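Serine-rich Repeat Adhesion Glycoprotein (Srr1) (Streptococcus agalactiae, PDB 4MBO) is a surface adhesion glycoprotein that binds fibrinogen, consistent with a role in attachment to host tissue. Local coordinates at residues D66-V79 and N121-K133. Numbering follows the deposited sequence.
Sequences DNLDTQGIGTILKV and NMPVWPDQRIISK
D69 and W125 form an antiparallel hydrogen-bonded pair where the short edge strand 68-69 joins strand 116-126 in a four-stranded sheet of the bacterial Ig domain. D69 N gives to W125 O and W125 N to D69 O, both at 2.9 Å; D127 N extends the pairing to N67 O.

Beyond the strand, the chain folds back through a type II' turn from Q71 to G74 and lies over the indole. G72 CA sits over the five-membered ring, 12° off its normal, a CH-pi contact. Glycine suits the place: its phi is positive, as the second position of a type II' turn requires, and its bare CA comes within 3.4 Å of W125 CG.

Polar side chains tie the end of strand 68-69 to the loop after strand 116-126. With CG between backbone N and carbonyl carbon (chi1 69°), D69 uses OD1 for an Asx motif, accepting Q71 N (the Asx turn) and G72 N from one face of its carboxylate, while OD2 takes R129 NH1 at 2.9 Å from above that plane, a salt bridge. D127 OD1 receives R129 N and NE, the latter a second salt bridge on its syn side, so arginine, the cation shared by both aspartates, probably offsets their repulsion.

Apolar packing occupies the sheet face bearing L68 and P126: L68 packs on V124, and F141 of strand 139-145 covers L68. A water donates to both D69 OD2 and G72 O and accepts from Q128 N at 3.1 Å.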
# COMPACT_ATOMS: atom_id res chain seq x y z
N ASP A 66 0.99 -8.34 13.74
CA ASP A 66 0.27 -7.11 13.46
C ASP A 66 0.84 -6.29 12.34
O ASP A 66 0.17 -5.41 11.83
CB ASP A 66 0.27 -6.18 14.67
CG ASP A 66 -0.64 -6.60 15.75
OD1 ASP A 66 -1.24 -7.68 15.71
OD2 ASP A 66 -0.75 -5.78 16.71
N ASN A 67 2.09 -6.54 11.98
CA ASN A 67 2.71 -5.75 10.95
C ASN A 67 2.77 -6.44 9.61
O ASN A 67 3.55 -6.04 8.76
CB ASN A 67 4.12 -5.36 11.37
CG ASN A 67 5.00 -6.56 11.65
OD1 ASN A 67 4.60 -7.71 11.44
ND2 ASN A 67 6.23 -6.30 12.10
N LEU A 68 1.93 -7.46 9.40
CA LEU A 68 1.95 -8.24 8.18
C LEU A 68 0.53 -8.43 7.66
O LEU A 68 -0.37 -8.71 8.45
CB LEU A 68 2.60 -9.59 8.54
CG LEU A 68 3.08 -10.54 7.47
CD1 LEU A 68 4.20 -9.93 6.68
CD2 LEU A 68 3.53 -11.86 8.10
N ASP A 69 0.31 -8.23 6.34
CA ASP A 69 -1.01 -8.37 5.72
C ASP A 69 -0.88 -9.16 4.41
O ASP A 69 0.22 -9.46 3.97
CB ASP A 69 -1.73 -7.03 5.54
CG ASP A 69 -1.12 -6.13 4.51
OD1 ASP A 69 -0.86 -6.61 3.40
OD2 ASP A 69 -0.96 -4.90 4.80
N THR A 70 -2.02 -9.57 3.86
CA THR A 70 -2.10 -10.32 2.62
C THR A 70 -2.44 -9.45 1.41
O THR A 70 -2.76 -9.96 0.32
CB THR A 70 -3.24 -11.36 2.73
OG1 THR A 70 -4.47 -10.67 3.04
CG2 THR A 70 -2.91 -12.36 3.82
N GLN A 71 -2.34 -8.14 1.61
CA GLN A 71 -2.83 -7.14 0.64
C GLN A 71 -1.84 -6.24 -0.12
O GLN A 71 -2.03 -5.98 -1.33
CB GLN A 71 -3.80 -6.22 1.38
CG GLN A 71 -5.04 -6.93 1.86
CD GLN A 71 -5.92 -6.01 2.66
OE1 GLN A 71 -5.42 -5.22 3.46
NE2 GLN A 71 -7.25 -6.14 2.50
N GLY A 72 -0.87 -5.68 0.57
CA GLY A 72 0.01 -4.68 -0.01
C GLY A 72 -0.81 -3.41 -0.19
O GLY A 72 -1.31 -2.84 0.81
N ILE A 73 -1.02 -3.00 -1.46
CA ILE A 73 -1.86 -1.81 -1.74
C ILE A 73 -3.31 -2.17 -2.08
O ILE A 73 -4.12 -1.32 -2.34
CB ILE A 73 -1.28 -0.89 -2.83
CG1 ILE A 73 -1.24 -1.57 -4.23
CG2 ILE A 73 0.11 -0.41 -2.42
CD1 ILE A 73 -0.89 -0.62 -5.34
N GLY A 74 -3.63 -3.46 -2.02
CA GLY A 74 -4.96 -3.91 -2.36
C GLY A 74 -5.99 -3.84 -1.27
O GLY A 74 -5.69 -3.58 -0.11
N THR A 75 -7.23 -4.14 -1.64
CA THR A 75 -8.37 -4.11 -0.72
C THR A 75 -9.09 -5.44 -0.60
O THR A 75 -10.04 -5.54 0.14
CB THR A 75 -9.40 -3.06 -1.13
OG1 THR A 75 -10.02 -3.44 -2.36
CG2 THR A 75 -8.78 -1.67 -1.29
N ILE A 76 -8.65 -6.46 -1.31
CA ILE A 76 -9.32 -7.77 -1.27
C ILE A 76 -9.10 -8.45 0.06
O ILE A 76 -7.95 -8.49 0.58
CB ILE A 76 -8.77 -8.69 -2.38
CG1 ILE A 76 -8.97 -8.04 -3.74
CG2 ILE A 76 -9.47 -10.05 -2.36
CD1 ILE A 76 -8.34 -8.80 -4.89
N LEU A 77 -10.18 -8.98 0.63
CA LEU A 77 -10.08 -9.73 1.91
C LEU A 77 -9.92 -11.23 1.67
O LEU A 77 -9.27 -11.92 2.46
CB LEU A 77 -11.31 -9.49 2.77
CG LEU A 77 -11.48 -8.05 3.24
CD1 LEU A 77 -12.81 -7.95 3.98
CD2 LEU A 77 -10.32 -7.59 4.07
N LYS A 78 -10.51 -11.74 0.59
CA LYS A 78 -10.39 -13.14 0.27
C LYS A 78 -8.93 -13.47 0.04
O LYS A 78 -8.11 -12.59 -0.26
CB LYS A 78 -11.19 -13.44 -1.01
CG LYS A 78 -12.64 -13.00 -0.90
CD LYS A 78 -13.54 -14.06 -0.31
CE LYS A 78 -14.16 -14.90 -1.41
NZ LYS A 78 -15.11 -14.11 -2.23
N VAL A 79 -8.59 -14.73 0.28
CA VAL A 79 -7.27 -15.25 -0.10
C VAL A 79 -7.59 -16.39 -1.09
O VAL A 79 -8.74 -16.69 -1.34
CB VAL A 79 -6.42 -15.71 1.09
CG1 VAL A 79 -6.03 -14.52 1.95
CG2 VAL A 79 -7.12 -16.79 1.89
N ASN A 121 0.83 -21.40 -0.79
CA ASN A 121 1.85 -20.37 -0.98
C ASN A 121 1.09 -19.09 -1.26
O ASN A 121 0.09 -19.10 -1.99
CB ASN A 121 2.74 -20.66 -2.18
CG ASN A 121 3.64 -21.84 -1.98
OD1 ASN A 121 4.51 -21.85 -1.11
ND2 ASN A 121 3.48 -22.82 -2.84
N MET A 122 1.50 -17.98 -0.65
CA MET A 122 0.88 -16.70 -1.00
C MET A 122 1.81 -15.54 -0.63
O MET A 122 2.66 -15.66 0.28
CB MET A 122 -0.43 -16.51 -0.25
CG MET A 122 -0.22 -16.15 1.18
SD MET A 122 -1.77 -15.83 2.07
CE MET A 122 -2.28 -17.50 2.19
N PRO A 123 1.68 -14.42 -1.36
CA PRO A 123 2.44 -13.26 -0.96
C PRO A 123 1.87 -12.60 0.30
O PRO A 123 0.65 -12.60 0.54
CB PRO A 123 2.32 -12.30 -2.16
CG PRO A 123 1.04 -12.69 -2.78
CD PRO A 123 0.94 -14.19 -2.60
N VAL A 124 2.76 -12.09 1.11
CA VAL A 124 2.39 -11.29 2.29
C VAL A 124 3.30 -10.06 2.29
O VAL A 124 4.43 -10.12 1.82
CB VAL A 124 2.48 -12.03 3.62
CG1 VAL A 124 1.44 -13.13 3.71
CG2 VAL A 124 3.85 -12.57 3.91
N TRP A 125 2.79 -8.95 2.83
CA TRP A 125 3.49 -7.70 2.84
C TRP A 125 3.62 -7.12 4.24
O TRP A 125 2.69 -7.23 5.05
CB TRP A 125 2.67 -6.66 2.05
CG TRP A 125 2.66 -6.77 0.58
CD1 TRP A 125 3.40 -6.02 -0.29
CD2 TRP A 125 1.86 -7.64 -0.21
NE1 TRP A 125 3.11 -6.38 -1.57
CE2 TRP A 125 2.16 -7.36 -1.55
CE3 TRP A 125 0.88 -8.60 0.09
CZ2 TRP A 125 1.56 -8.04 -2.62
CZ3 TRP A 125 0.27 -9.27 -0.98
CH2 TRP A 125 0.61 -8.97 -2.30
N PRO A 126 4.77 -6.48 4.53
CA PRO A 126 4.82 -5.59 5.68
C PRO A 126 3.65 -4.61 5.51
O PRO A 126 3.50 -4.00 4.42
CB PRO A 126 6.17 -4.89 5.53
CG PRO A 126 7.00 -5.88 4.76
CD PRO A 126 6.03 -6.44 3.77
N ASP A 127 2.81 -4.46 6.52
CA ASP A 127 1.58 -3.68 6.40
C ASP A 127 1.92 -2.21 6.33
O ASP A 127 2.48 -1.65 7.28
CB ASP A 127 0.63 -4.03 7.55
CG ASP A 127 -0.70 -3.34 7.49
OD1 ASP A 127 -0.85 -2.28 6.84
OD2 ASP A 127 -1.65 -3.87 8.11
N GLN A 128 1.57 -1.59 5.21
CA GLN A 128 1.93 -0.19 4.96
C GLN A 128 1.28 0.81 5.87
O GLN A 128 1.70 1.99 5.91
CB GLN A 128 1.68 0.18 3.47
CG GLN A 128 0.22 0.20 3.03
CD GLN A 128 0.05 0.67 1.61
OE1 GLN A 128 0.99 0.57 0.78
NE2 GLN A 128 -1.13 1.17 1.29
N ARG A 129 0.23 0.38 6.58
CA ARG A 129 -0.45 1.25 7.54
C ARG A 129 0.23 1.21 8.91
O ARG A 129 0.01 2.10 9.72
CB ARG A 129 -1.90 0.79 7.67
CG ARG A 129 -2.72 1.07 6.41
CD ARG A 129 -3.86 0.10 6.19
NE ARG A 129 -3.33 -1.22 5.76
CZ ARG A 129 -3.94 -2.05 4.91
NH1 ARG A 129 -3.34 -3.19 4.55
NH2 ARG A 129 -5.12 -1.74 4.40
N ILE A 130 1.00 0.16 9.16
CA ILE A 130 1.68 -0.10 10.44
C ILE A 130 3.15 0.29 10.34
O ILE A 130 3.62 1.10 11.13
CB ILE A 130 1.52 -1.56 10.85
CG1 ILE A 130 0.01 -1.91 10.95
CG2 ILE A 130 2.24 -1.84 12.17
CD1 ILE A 130 -0.72 -1.12 11.99
N ILE A 131 3.87 -0.27 9.38
CA ILE A 131 5.26 0.13 9.08
C ILE A 131 5.09 1.11 7.93
O ILE A 131 5.33 0.78 6.77
CB ILE A 131 6.14 -1.05 8.70
CG1 ILE A 131 6.07 -2.14 9.77
CG2 ILE A 131 7.58 -0.62 8.48
CD1 ILE A 131 6.75 -3.43 9.39
N SER A 132 4.68 2.32 8.28
CA SER A 132 4.34 3.35 7.32
C SER A 132 5.49 4.27 6.91
O SER A 132 5.32 5.17 6.08
CB SER A 132 3.18 4.14 7.88
OG SER A 132 3.61 4.76 9.06
N LYS A 133 6.65 4.10 7.56
CA LYS A 133 7.85 4.85 7.24
C LYS A 133 9.04 3.94 7.04
O LYS A 133 9.12 2.85 7.62
CB LYS A 133 8.18 5.85 8.37
CG LYS A 133 7.18 6.97 8.55
CD LYS A 133 7.56 7.86 9.73
CE LYS A 133 6.48 8.85 10.11
NZ LYS A 133 6.93 9.73 11.23
O HOH W 1 0.11 -3.27 3.07
O HOH W 2 -1.83 -12.48 -0.54
O HOH W 3 -7.05 -2.51 2.27